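Long-range contacts in ribose-phosphate pyrophosphokinase (Mycobacterium smegmatis, PDB 5MP7), which probably catalyses the transfer of the pyrophosphoryl group of ATP to the 1-hydroxyl of ribose 5-phosphate, yielding phosphoribosyl pyrophosphate and AMP: residues A[36-41]-A[50-55]; A[134-139]-A[257-262]; A[175-180]-A[228-233]. All blocks are in the same frame, centred on the assembly; numbering follows the deposited sequence.

Contact 1: A[36-41]-A[50-55]; sequences TAQTAR and VRFDES
Gln38 sits opposite Phe52, and Thr39 opposite Arg51, in a beta hairpin built from strands 38-42 and 48-52, whose paired parts run at 174° to each other. On the backbone, Thr39 and Arg51 form a hydrogen-bonded pair: Thr39 N to Arg51 O and Arg51 N to Thr39 O are both 2.9 Å. The pairs before and after, Gln38 with Phe52 and Ala40 with Val50, are non-hydrogen-bonded. Beyond the strands the pairing carries on, with Asp53 N giving a bond of 3.0 Å to Ala37 O. A weak but straight bond of 3.3 Å then joins Ala37 N to Glu54 OE2.

Charged and hydroxyl groups gather on the face of Thr39 and Arg51. Thr39 OG1 stands anti to its own carbonyl carbon (chi1 -48°) and donates to the syn lone pair of Asp53 OD2 at 2.9 Å. The same hydroxyl weakly accepts from Arg51 NH2, 3.2 Å away. A long salt bridge, Arg51 NE to Asp53 OD1 at 3.4 Å, closes the triangle and ties the hydroxyl's two partners to each other. Arg51 also packs on Glu113 of a neighbouring subunit.

The other face turns to helix 71-87, and Phe52 packs there on Ala84 and Leu85; the ring of Phe15, from strand 12-16, meets it edge-to-face. Gln38 lies alongside Phe52, pointing the same way, its amide plane 26° from the ring and OE1 3.5 Å from Phe52 CE1. The loop at the hairpin's tip carries Asn45, Gly46 and Glu47, predicted to bind ATP. At the open end Thr36 directs OG1 to Leu14 O, while its methyl CG2 packs against Glu54 CG.

Contact 2: A[134-139]-A[257-262]; sequences SVDLHT and AATHGV
Thr259 and Asp136 meet through groups that both stand anti to their own carbonyl carbons: OG1 of Thr259 (chi1 -60°) and CG of Asp136 (chi1 -75°). The side chains cross at about a right angle, and Thr259 OG1 donates to Asp136 OD2 over 2.8 Å, reaching it from above the carboxylate plane, 42° out. Ala155 N bonds to the same oxygen, so two donors hold it. Beside this bond Thr259 CG2 does double duty, touching Val135 CG1 at 4.0 Å and lying 3.7 Å above the centre of the His260 ring.

The contact spans the two PRTase-like halves of the subunit: strand 131-135 of the N-terminal parallel sheet ends here, against the corner at Thr259 between strands 253-258 and 260-261. His260 reaches across with its edge. NE2 donates to Asp136 O at 3.2 Å, with that oxygen in the ring plane, and more weakly to Val135 O at 3.1 Å, where the bond is strongly bent. The other ring nitrogen, ND1, is bonded to Thr284 OG1; with both nitrogens engaged, the ring's rotation is set. Two residues past Asp136 comes His138, a predicted magnesium ligand.

Contact 3: A[175-180]-A[228-233]; sequences VSPDSG and LTDDMI
Pro177 brings its ring up to the carboxylate of Asp230, the two crossing obliquely: Pro177 CG rests over one face of the flat group, 3.7 Å from Asp230 OD2 and little farther from the carboxylate carbon. From the other side of the plane Asp231 N gives a weak bond to Asp230 OD1. The carboxylate of Asp178 is met from above its plane, 75° out, by Gly180 N, which is 3.1 Å from Asp178 OD2; this is an Asx turn. Ser176 OG donates to Asp178 O within the same bend.

The proline also packs closely on the backbone, where Pro177 CD is 3.0 Å from Thr229 O. On the apolar side Pro177 CB lies 4.0 Å from Leu228 CD1. That methyl is shared, since Leu228 CD1 touches Val175 CG1 as well, at 3.9 Å. Leu228 CG stands anti to the backbone N (chi1 -155°), and an unstaggered chi2 of 33° turns CD1 toward Val175 and Pro177. Helix 237-248 packs on Leu228 through Ala242 and Val243.

Strands 172-176 and 225-230 run side by side in parallel. Thr229 N bonds to Val175 O at 3.1 Å, nearly along the C=O axis, and Leu228 CA adds a CA-H...O contact to the same oxygen. Lys202, the predicted active-site lysine, bonds to Pro177 O. Here lie the C-terminal ends of neighbouring parallel strands in the mixed sheet of a type I PRTase fold, where strand 225-230 leads, through short strand 232-233, to the predicted ribose 5-phosphate loop, residues 234-238; Asp230 is predicted to bind that substrate and Asp178 magnesium.

How the contacts relate
Contact 1 closes first along the chain, and contact 3 is nested within the long loop that contact 2 closes. The hairpin of contact 1 stands apart, its centre about 30 Å from that of contact 2 and about 40 Å from that of contact 3. Contacts 2 and 3 have centres about 11 Å apart and touch. Strands 225-230 and 253-258 are neighbours in one sheet, strands 232-233 and 260-261 in another, and His138 ND1 lies 2.6 Å from Asp231 OD2, a probable hydrogen bond. Contact 2 thus brings the N-terminal half, with a predicted magnesium ligand, up to the predicted ribose 5-phosphate site of contact 3, while contact 1 flanks a predicted ATP-binding loop.

Contact 1: A[36-41]-A[50-55]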
ATOM      1  N   THR A  36      53.025 -28.954  -4.760  1.00 32.14           N
ATOM      2  CA  THR A  36      52.938 -28.222  -3.518  1.00 34.55           C
ATOM      3  C   THR A  36      51.492 -27.842  -3.229  1.00 31.93           C
ATOM      4  O   THR A  36      50.768 -27.399  -4.100  1.00 29.35           O
ATOM      5  CB  THR A  36      53.788 -26.947  -3.593  1.00 39.53           C
ATOM      6  OG1 THR A  36      55.145 -27.315  -3.872  1.00 47.35           O
ATOM      7  CG2 THR A  36      53.770 -26.208  -2.313  1.00 43.65           C
ATOM      8  N   ALA A  37      51.095 -28.051  -1.983  1.00 33.66           N
ATOM      9  CA  ALA A  37      49.722 -27.871  -1.542  1.00 36.29           C
ATOM     10  C   ALA A  37      49.375 -26.406  -1.576  1.00 36.46           C
ATOM     11  O   ALA A  37      50.179 -25.561  -1.179  1.00 39.31           O
ATOM     12  CB  ALA A  37      49.552 -28.404  -0.111  1.00 39.41           C
ATOM     13  N   GLN A  38      48.195 -26.103  -2.073  1.00 38.08           N
ATOM     14  CA  GLN A  38      47.736 -24.750  -2.087  1.00 43.67           C
ATOM     15  C   GLN A  38      46.241 -24.676  -2.141  1.00 41.94           C
ATOM     16  O   GLN A  38      45.604 -25.539  -2.682  1.00 44.15           O
ATOM     17  CB  GLN A  38      48.348 -24.032  -3.296  1.00 51.07           C
ATOM     18  CG  GLN A  38      47.935 -24.651  -4.632  1.00 53.26           C
ATOM     19  CD  GLN A  38      48.145 -23.800  -5.835  1.00 56.77           C
ATOM     20  OE1 GLN A  38      49.041 -22.998  -5.852  1.00 55.15           O
ATOM     21  NE2 GLN A  38      47.323 -23.999  -6.878  1.00 60.99           N
ATOM     22  N   THR A  39      45.704 -23.579  -1.658  1.00 45.90           N
ATOM     23  CA  THR A  39      44.305 -23.246  -1.836  1.00 48.36           C
ATOM     24  C   THR A  39      44.199 -22.320  -3.057  1.00 47.31           C
ATOM     25  O   THR A  39      44.859 -21.290  -3.111  1.00 51.67           O
ATOM     26  CB  THR A  39      43.804 -22.503  -0.608  1.00 52.02           C
ATOM     27  OG1 THR A  39      44.207 -23.217   0.562  1.00 49.32           O
ATOM     28  CG2 THR A  39      42.298 -22.335  -0.647  1.00 55.17           C
ATOM     29  N   ALA A  40      43.423 -22.705  -4.054  1.00 47.53           N
ATOM     30  CA  ALA A  40      43.212 -21.874  -5.251  1.00 49.86           C
ATOM     31  C   ALA A  40      41.737 -21.875  -5.557  1.00 48.08           C
ATOM     32  O   ALA A  40      41.187 -22.914  -5.903  1.00 53.05           O
ATOM     33  CB  ALA A  40      44.013 -22.413  -6.436  1.00 51.21           C
ATOM     34  N   ARG A  41      41.104 -20.715  -5.443  1.00 50.65           N
ATOM     35  CA  ARG A  41      39.663 -20.583  -5.554  1.00 53.66           C
ATOM     36  C   ARG A  41      39.252 -19.238  -6.131  1.00 53.91           C
ATOM     37  O   ARG A  41      39.993 -18.265  -6.036  1.00 52.16           O
ATOM     38  CB  ARG A  41      39.042 -20.714  -4.164  1.00 57.39           C
ATOM     39  CG  ARG A  41      39.406 -21.988  -3.386  1.00 65.25           C
ATOM     40  CD  ARG A  41      38.757 -23.300  -3.835  1.00 70.32           C
ATOM     41  NE  ARG A  41      39.030 -24.226  -2.734  1.00 76.01           N
ATOM     42  CZ  ARG A  41      40.176 -24.900  -2.553  1.00 84.41           C
ATOM     43  NH1 ARG A  41      41.161 -24.850  -3.456  1.00 86.65           N
ATOM     44  NH2 ARG A  41      40.329 -25.672  -1.473  1.00 81.92           N
ATOM     45  N   VAL A  50      44.762 -17.151  -3.898  1.00 37.20           N
ATOM     46  CA  VAL A  50      45.820 -18.146  -3.906  1.00 33.09           C
ATOM     47  C   VAL A  50      46.468 -18.140  -2.556  1.00 31.72           C
ATOM     48  O   VAL A  50      46.786 -17.089  -2.056  1.00 35.05           O
ATOM     49  CB  VAL A  50      46.834 -17.846  -5.049  1.00 36.66           C
ATOM     50  CG1 VAL A  50      48.254 -18.304  -4.730  1.00 37.71           C
ATOM     51  CG2 VAL A  50      46.389 -18.532  -6.347  1.00 39.71           C
ATOM     52  N   ARG A  51      46.719 -19.307  -1.978  1.00 30.71           N
ATOM     53  CA  ARG A  51      47.515 -19.392  -0.763  1.00 34.82           C
ATOM     54  C   ARG A  51      48.312 -20.674  -0.712  1.00 32.14           C
ATOM     55  O   ARG A  51      47.777 -21.725  -0.959  1.00 30.86           O
ATOM     56  CB  ARG A  51      46.620 -19.314   0.457  1.00 38.96           C
ATOM     57  CG  ARG A  51      47.409 -19.191   1.754  1.00 47.12           C
ATOM     58  CD  ARG A  51      46.470 -19.122   2.952  1.00 51.68           C
ATOM     59  NE  ARG A  51      45.599 -20.291   2.937  1.00 52.74           N
ATOM     60  CZ  ARG A  51      44.326 -20.327   3.304  1.00 55.81           C
ATOM     61  NH1 ARG A  51      43.700 -19.242   3.768  1.00 60.41           N
ATOM     62  NH2 ARG A  51      43.671 -21.477   3.199  1.00 55.50           N
ATOM     63  N   PHE A  52      49.596 -20.581  -0.393  1.00 35.26           N
ATOM     64  CA  PHE A  52      50.422 -21.777  -0.318  1.00 38.64           C
ATOM     65  C   PHE A  52      50.296 -22.375   1.066  1.00 40.45           C
ATOM     66  O   PHE A  52      50.356 -21.665   2.054  1.00 33.58           O
ATOM     67  CB  PHE A  52      51.868 -21.497  -0.664  1.00 38.30           C
ATOM     68  CG  PHE A  52      52.041 -20.999  -2.062  1.00 42.50           C
ATOM     69  CD1 PHE A  52      51.573 -21.739  -3.138  1.00 40.61           C
ATOM     70  CD2 PHE A  52      52.678 -19.786  -2.308  1.00 45.85           C
ATOM     71  CE1 PHE A  52      51.727 -21.278  -4.425  1.00 41.71           C
ATOM     72  CE2 PHE A  52      52.834 -19.322  -3.602  1.00 42.60           C
ATOM     73  CZ  PHE A  52      52.345 -20.058  -4.658  1.00 42.09           C
ATOM     74  N   ASP A  53      50.140 -23.693   1.127  1.00 42.01           N
ATOM     75  CA  ASP A  53      49.870 -24.364   2.395  1.00 46.27           C
ATOM     76  C   ASP A  53      51.075 -25.081   2.985  1.00 46.07           C
ATOM     77  O   ASP A  53      50.938 -25.830   3.933  1.00 51.40           O
ATOM     78  CB  ASP A  53      48.648 -25.256   2.231  1.00 47.89           C
ATOM     79  CG  ASP A  53      47.358 -24.433   1.992  1.00 53.42           C
ATOM     80  OD1 ASP A  53      47.212 -23.305   2.531  1.00 50.11           O
ATOM     81  OD2 ASP A  53      46.486 -24.908   1.252  1.00 62.14           O
ATOM     82  N   GLU A  54      52.263 -24.798   2.460  1.00 45.96           N
ATOM     83  CA  GLU A  54      53.525 -25.185   3.094  1.00 48.68           C
ATOM     84  C   GLU A  54      54.557 -24.120   2.769  1.00 48.45           C
ATOM     85  O   GLU A  54      54.283 -23.225   1.943  1.00 51.88           O
ATOM     86  CB  GLU A  54      53.986 -26.578   2.628  1.00 55.33           C
ATOM     87  CG  GLU A  54      53.797 -26.853   1.142  1.00 63.68           C
ATOM     88  CD  GLU A  54      54.246 -28.258   0.713  1.00 70.04           C
ATOM     89  OE1 GLU A  54      55.454 -28.560   0.834  1.00 69.22           O
ATOM     90  OE2 GLU A  54      53.393 -29.055   0.226  1.00 65.62           O
ATOM     91  N   SER A  55      55.727 -24.189   3.417  1.00 43.47           N
ATOM     92  CA  SER A  55      56.758 -23.158   3.237  1.00 41.35           C
ATOM     93  C   SER A  55      57.342 -23.176   1.835  1.00 36.63           C
ATOM     94  O   SER A  55      57.535 -24.245   1.269  1.00 37.60           O
ATOM     95  CB  SER A  55      57.907 -23.280   4.247  1.00 41.39           C
ATOM     96  OG  SER A  55      58.672 -22.054   4.271  1.00 46.30           O
TER

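Contact 2: A[134-139]-A[257-262]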
ATOM      1  N   SER A 134      58.675 -23.029 -22.600  1.00 31.08           N
ATOM      2  CA  SER A 134      57.512 -23.205 -23.456  1.00 29.91           C
ATOM      3  C   SER A 134      57.765 -24.261 -24.501  1.00 29.73           C
ATOM      4  O   SER A 134      58.910 -24.652 -24.749  1.00 28.73           O
ATOM      5  CB  SER A 134      57.181 -21.867 -24.079  1.00 33.94           C
ATOM      6  OG  SER A 134      55.819 -21.796 -24.443  1.00 39.85           O
ATOM      7  N   VAL A 135      56.700 -24.736 -25.126  1.00 30.99           N
ATOM      8  CA  VAL A 135      56.828 -25.770 -26.135  1.00 29.88           C
ATOM      9  C   VAL A 135      56.306 -25.217 -27.440  1.00 31.25           C
ATOM     10  O   VAL A 135      55.164 -24.772 -27.493  1.00 31.43           O
ATOM     11  CB  VAL A 135      56.012 -27.034 -25.772  1.00 30.68           C
ATOM     12  CG1 VAL A 135      56.238 -28.146 -26.807  1.00 28.07           C
ATOM     13  CG2 VAL A 135      56.379 -27.534 -24.373  1.00 31.79           C
ATOM     14  N   ASP A 136      57.103 -25.340 -28.498  1.00 32.75           N
ATOM     15  CA  ASP A 136      56.701 -24.987 -29.858  1.00 36.82           C
ATOM     16  C   ASP A 136      55.955 -23.660 -30.003  1.00 38.21           C
ATOM     17  O   ASP A 136      54.766 -23.584 -30.375  1.00 37.74           O
ATOM     18  CB  ASP A 136      55.966 -26.140 -30.556  1.00 41.87           C
ATOM     19  CG  ASP A 136      56.922 -27.279 -30.996  1.00 48.30           C
ATOM     20  OD1 ASP A 136      58.038 -27.010 -31.530  1.00 57.75           O
ATOM     21  OD2 ASP A 136      56.575 -28.465 -30.788  1.00 58.23           O
ATOM     22  N   LEU A 137      56.692 -22.603 -29.688  1.00 37.27           N
ATOM     23  CA  LEU A 137      56.245 -21.251 -29.918  1.00 35.53           C
ATOM     24  C   LEU A 137      55.796 -21.041 -31.367  1.00 36.32           C
ATOM     25  O   LEU A 137      56.359 -21.602 -32.298  1.00 39.41           O
ATOM     26  CB  LEU A 137      57.356 -20.280 -29.560  1.00 34.46           C
ATOM     27  CG  LEU A 137      57.803 -20.354 -28.113  1.00 36.93           C
ATOM     28  CD1 LEU A 137      59.141 -19.677 -27.933  1.00 38.28           C
ATOM     29  CD2 LEU A 137      56.752 -19.749 -27.204  1.00 38.58           C
ATOM     30  N   HIS A 138      54.780 -20.207 -31.543  1.00 37.08           N
ATOM     31  CA  HIS A 138      54.272 -19.877 -32.858  1.00 39.45           C
ATOM     32  C   HIS A 138      55.395 -19.332 -33.761  1.00 40.67           C
ATOM     33  O   HIS A 138      55.432 -19.648 -34.951  1.00 38.94           O
ATOM     34  CB  HIS A 138      53.148 -18.852 -32.718  1.00 42.38           C
ATOM     35  CG  HIS A 138      52.532 -18.459 -34.013  1.00 47.14           C
ATOM     36  ND1 HIS A 138      51.684 -19.296 -34.705  1.00 50.76           N
ATOM     37  CD2 HIS A 138      52.645 -17.332 -34.752  1.00 49.46           C
ATOM     38  CE1 HIS A 138      51.291 -18.698 -35.815  1.00 55.00           C
ATOM     39  NE2 HIS A 138      51.856 -17.502 -35.864  1.00 57.51           N
ATOM     40  N   THR A 139      56.272 -18.497 -33.190  1.00 39.22           N
ATOM     41  CA  THR A 139      57.533 -18.095 -33.832  1.00 41.60           C
ATOM     42  C   THR A 139      58.668 -18.199 -32.856  1.00 37.36           C
ATOM     43  O   THR A 139      58.506 -17.878 -31.689  1.00 35.87           O
ATOM     44  CB  THR A 139      57.522 -16.633 -34.336  1.00 44.29           C
ATOM     45  OG1 THR A 139      56.779 -15.811 -33.421  1.00 47.22           O
ATOM     46  CG2 THR A 139      56.931 -16.547 -35.773  1.00 45.73           C
ATOM     47  N   ALA A 257      49.308 -33.551 -38.046  1.00 28.35           N
ATOM     48  CA  ALA A 257      50.146 -33.529 -36.862  1.00 26.81           C
ATOM     49  C   ALA A 257      50.359 -32.082 -36.392  1.00 27.20           C
ATOM     50  O   ALA A 257      50.701 -31.223 -37.168  1.00 31.66           O
ATOM     51  CB  ALA A 257      51.455 -34.193 -37.141  1.00 26.36           C
ATOM     52  N   ALA A 258      50.097 -31.824 -35.129  1.00 28.77           N
ATOM     53  CA  ALA A 258      50.265 -30.507 -34.540  1.00 31.06           C
ATOM     54  C   ALA A 258      50.624 -30.643 -33.083  1.00 32.63           C
ATOM     55  O   ALA A 258      50.237 -31.608 -32.445  1.00 33.11           O
ATOM     56  CB  ALA A 258      48.990 -29.697 -34.662  1.00 30.93           C
ATOM     57  N   THR A 259      51.369 -29.688 -32.545  1.00 30.71           N
ATOM     58  CA  THR A 259      51.699 -29.741 -31.144  1.00 29.49           C
ATOM     59  C   THR A 259      50.517 -29.412 -30.268  1.00 29.81           C
ATOM     60  O   THR A 259      50.246 -30.143 -29.318  1.00 30.05           O
ATOM     61  CB  THR A 259      52.833 -28.792 -30.840  1.00 29.78           C
ATOM     62  OG1 THR A 259      53.953 -29.196 -31.621  1.00 32.14           O
ATOM     63  CG2 THR A 259      53.234 -28.864 -29.413  1.00 29.50           C
ATOM     64  N   HIS A 260      49.833 -28.320 -30.544  1.00 28.46           N
ATOM     65  CA  HIS A 260      48.813 -27.848 -29.634  1.00 29.26           C
ATOM     66  C   HIS A 260      47.419 -28.101 -30.150  1.00 31.98           C
ATOM     67  O   HIS A 260      47.067 -27.619 -31.218  1.00 33.68           O
ATOM     68  CB  HIS A 260      48.968 -26.343 -29.416  1.00 30.69           C
ATOM     69  CG  HIS A 260      50.342 -25.941 -29.014  1.00 29.15           C
ATOM     70  ND1 HIS A 260      50.858 -26.232 -27.770  1.00 28.54           N
ATOM     71  CD2 HIS A 260      51.304 -25.265 -29.684  1.00 27.99           C
ATOM     72  CE1 HIS A 260      52.090 -25.757 -27.692  1.00 29.84           C
ATOM     73  NE2 HIS A 260      52.385 -25.170 -28.844  1.00 30.44           N
ATOM     74  N   GLY A 261      46.630 -28.837 -29.381  1.00 34.49           N
ATOM     75  CA  GLY A 261      45.266 -29.105 -29.711  1.00 37.91           C
ATOM     76  C   GLY A 261      44.450 -28.134 -28.911  1.00 38.94           C
ATOM     77  O   GLY A 261      44.169 -28.394 -27.767  1.00 45.24           O
ATOM     78  N   VAL A 262      44.067 -27.024 -29.523  1.00 41.82           N
ATOM     79  CA  VAL A 262      43.180 -26.051 -28.892  1.00 39.89           C
ATOM     80  C   VAL A 262      41.785 -26.573 -29.120  1.00 37.59           C
ATOM     81  O   VAL A 262      40.965 -26.576 -28.222  1.00 32.50           O
ATOM     82  CB  VAL A 262      43.330 -24.658 -29.511  1.00 43.13           C
ATOM     83  CG1 VAL A 262      42.422 -23.652 -28.832  1.00 42.15           C
ATOM     84  CG2 VAL A 262      44.792 -24.189 -29.463  1.00 45.68           C
TER

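Contact 3: A[175-180]-A[228-233]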
ATOM      1  N   VAL A 175      53.500 -31.533 -46.016  1.00 32.22           N
ATOM      2  CA  VAL A 175      52.721 -30.407 -46.562  1.00 31.00           C
ATOM      3  C   VAL A 175      52.489 -29.352 -45.493  1.00 32.44           C
ATOM      4  O   VAL A 175      52.023 -29.655 -44.390  1.00 30.47           O
ATOM      5  CB  VAL A 175      51.366 -30.868 -47.081  1.00 32.16           C
ATOM      6  CG1 VAL A 175      50.622 -29.724 -47.738  1.00 33.38           C
ATOM      7  CG2 VAL A 175      51.549 -32.006 -48.066  1.00 36.26           C
ATOM      8  N   SER A 176      52.788 -28.108 -45.821  1.00 33.21           N
ATOM      9  CA  SER A 176      52.475 -26.994 -44.943  1.00 35.94           C
ATOM     10  C   SER A 176      51.131 -26.375 -45.343  1.00 36.47           C
ATOM     11  O   SER A 176      50.898 -26.077 -46.501  1.00 35.93           O
ATOM     12  CB  SER A 176      53.561 -25.943 -45.028  1.00 38.22           C
ATOM     13  OG  SER A 176      53.312 -24.936 -44.060  1.00 43.99           O
ATOM     14  N   PRO A 177      50.231 -26.176 -44.388  1.00 40.35           N
ATOM     15  CA  PRO A 177      48.893 -25.666 -44.729  1.00 43.94           C
ATOM     16  C   PRO A 177      48.878 -24.191 -45.113  1.00 49.34           C
ATOM     17  O   PRO A 177      47.851 -23.700 -45.585  1.00 49.52           O
ATOM     18  CB  PRO A 177      48.069 -25.914 -43.469  1.00 44.07           C
ATOM     19  CG  PRO A 177      49.068 -26.110 -42.381  1.00 42.97           C
ATOM     20  CD  PRO A 177      50.399 -26.419 -42.957  1.00 40.32           C
ATOM     21  N   ASP A 178      49.986 -23.484 -44.892  1.00 54.49           N
ATOM     22  CA  ASP A 178      50.123 -22.096 -45.354  1.00 62.74           C
ATOM     23  C   ASP A 178      51.591 -21.685 -45.464  1.00 61.77           C
ATOM     24  O   ASP A 178      52.493 -22.398 -45.015  1.00 64.81           O
ATOM     25  CB  ASP A 178      49.415 -21.113 -44.417  1.00 66.50           C
ATOM     26  CG  ASP A 178      50.255 -20.793 -43.145  1.00 73.54           C
ATOM     27  OD1 ASP A 178      50.717 -21.733 -42.440  1.00 76.95           O
ATOM     28  OD2 ASP A 178      50.501 -19.586 -42.886  1.00 80.94           O
ATOM     29  N   SER A 179      51.798 -20.516 -46.052  1.00 56.68           N
ATOM     30  CA  SER A 179      53.137 -20.033 -46.372  1.00 52.18           C
ATOM     31  C   SER A 179      54.011 -19.764 -45.143  1.00 50.58           C
ATOM     32  O   SER A 179      55.244 -19.795 -45.241  1.00 44.96           O
ATOM     33  CB  SER A 179      53.021 -18.772 -47.217  1.00 51.26           C
ATOM     34  OG  SER A 179      52.171 -17.841 -46.576  1.00 56.39           O
ATOM     35  N   GLY A 180      53.385 -19.459 -44.002  1.00 46.90           N
ATOM     36  CA  GLY A 180      54.143 -19.159 -42.793  1.00 46.12           C
ATOM     37  C   GLY A 180      54.934 -20.314 -42.219  1.00 45.86           C
ATOM     38  O   GLY A 180      55.913 -20.125 -41.542  1.00 42.67           O
ATOM     39  N   LEU A 228      50.346 -33.385 -43.061  1.00 35.64           N
ATOM     40  CA  LEU A 228      49.968 -31.992 -42.910  1.00 33.75           C
ATOM     41  C   LEU A 228      50.392 -31.527 -41.540  1.00 38.04           C
ATOM     42  O   LEU A 228      49.894 -32.011 -40.526  1.00 38.66           O
ATOM     43  CB  LEU A 228      48.470 -31.871 -42.999  1.00 35.81           C
ATOM     44  CG  LEU A 228      47.734 -30.624 -43.416  1.00 38.10           C
ATOM     45  CD1 LEU A 228      48.489 -29.820 -44.439  1.00 41.09           C
ATOM     46  CD2 LEU A 228      46.371 -31.051 -43.933  1.00 39.50           C
ATOM     47  N   THR A 229      51.325 -30.591 -41.477  1.00 44.19           N
ATOM     48  CA  THR A 229      51.921 -30.212 -40.199  1.00 44.47           C
ATOM     49  C   THR A 229      51.594 -28.754 -39.849  1.00 42.83           C
ATOM     50  O   THR A 229      51.736 -27.868 -40.663  1.00 41.78           O
ATOM     51  CB  THR A 229      53.440 -30.528 -40.170  1.00 45.59           C
ATOM     52  OG1 THR A 229      53.947 -30.275 -38.863  1.00 54.82           O
ATOM     53  CG2 THR A 229      54.203 -29.707 -41.158  1.00 47.41           C
ATOM     54  N   ASP A 230      51.148 -28.527 -38.623  1.00 42.85           N
ATOM     55  CA  ASP A 230      50.911 -27.182 -38.130  1.00 45.21           C
ATOM     56  C   ASP A 230      51.344 -27.057 -36.667  1.00 43.27           C
ATOM     57  O   ASP A 230      51.538 -28.037 -35.982  1.00 40.94           O
ATOM     58  CB  ASP A 230      49.431 -26.796 -38.306  1.00 53.09           C
ATOM     59  CG  ASP A 230      49.240 -25.296 -38.701  1.00 61.38           C
ATOM     60  OD1 ASP A 230      50.230 -24.540 -38.713  1.00 62.02           O
ATOM     61  OD2 ASP A 230      48.100 -24.867 -39.047  1.00 62.04           O
ATOM     62  N   ASP A 231      51.559 -25.841 -36.207  1.00 42.94           N
ATOM     63  CA  ASP A 231      51.829 -25.580 -34.799  1.00 43.06           C
ATOM     64  C   ASP A 231      50.652 -25.883 -33.899  1.00 40.37           C
ATOM     65  O   ASP A 231      50.825 -26.504 -32.838  1.00 39.09           O
ATOM     66  CB  ASP A 231      52.351 -24.143 -34.604  1.00 50.73           C
ATOM     67  CG  ASP A 231      51.341 -23.061 -35.027  1.00 60.28           C
ATOM     68  OD1 ASP A 231      50.454 -23.338 -35.875  1.00 64.86           O
ATOM     69  OD2 ASP A 231      51.454 -21.908 -34.548  1.00 69.35           O
ATOM     70  N   MET A 232      49.458 -25.497 -34.327  1.00 38.69           N
ATOM     71  CA  MET A 232      48.258 -25.703 -33.537  1.00 44.86           C
ATOM     72  C   MET A 232      47.062 -25.948 -34.425  1.00 42.63           C
ATOM     73  O   MET A 232      47.073 -25.578 -35.584  1.00 45.34           O
ATOM     74  CB  MET A 232      47.998 -24.484 -32.660  1.00 46.33           C
ATOM     75  CG  MET A 232      47.498 -23.271 -33.410  1.00 52.77           C
ATOM     76  SD  MET A 232      47.007 -21.950 -32.310  1.00 60.66           S
ATOM     77  CE  MET A 232      48.612 -21.367 -31.707  1.00 55.82           C
ATOM     78  N   ILE A 233      46.024 -26.531 -33.855  1.00 42.25           N
ATOM     79  CA  ILE A 233      44.737 -26.605 -34.514  1.00 43.82           C
ATOM     80  C   ILE A 233      43.762 -25.890 -33.622  1.00 44.10           C
ATOM     81  O   ILE A 233      43.572 -26.312 -32.479  1.00 44.46           O
ATOM     82  CB  ILE A 233      44.283 -28.057 -34.662  1.00 46.27           C
ATOM     83  CG1 ILE A 233      45.320 -28.867 -35.441  1.00 52.41           C
ATOM     84  CG2 ILE A 233      42.945 -28.118 -35.377  1.00 46.28           C
ATOM     85  CD1 ILE A 233      45.201 -30.358 -35.230  1.00 53.67           C
TER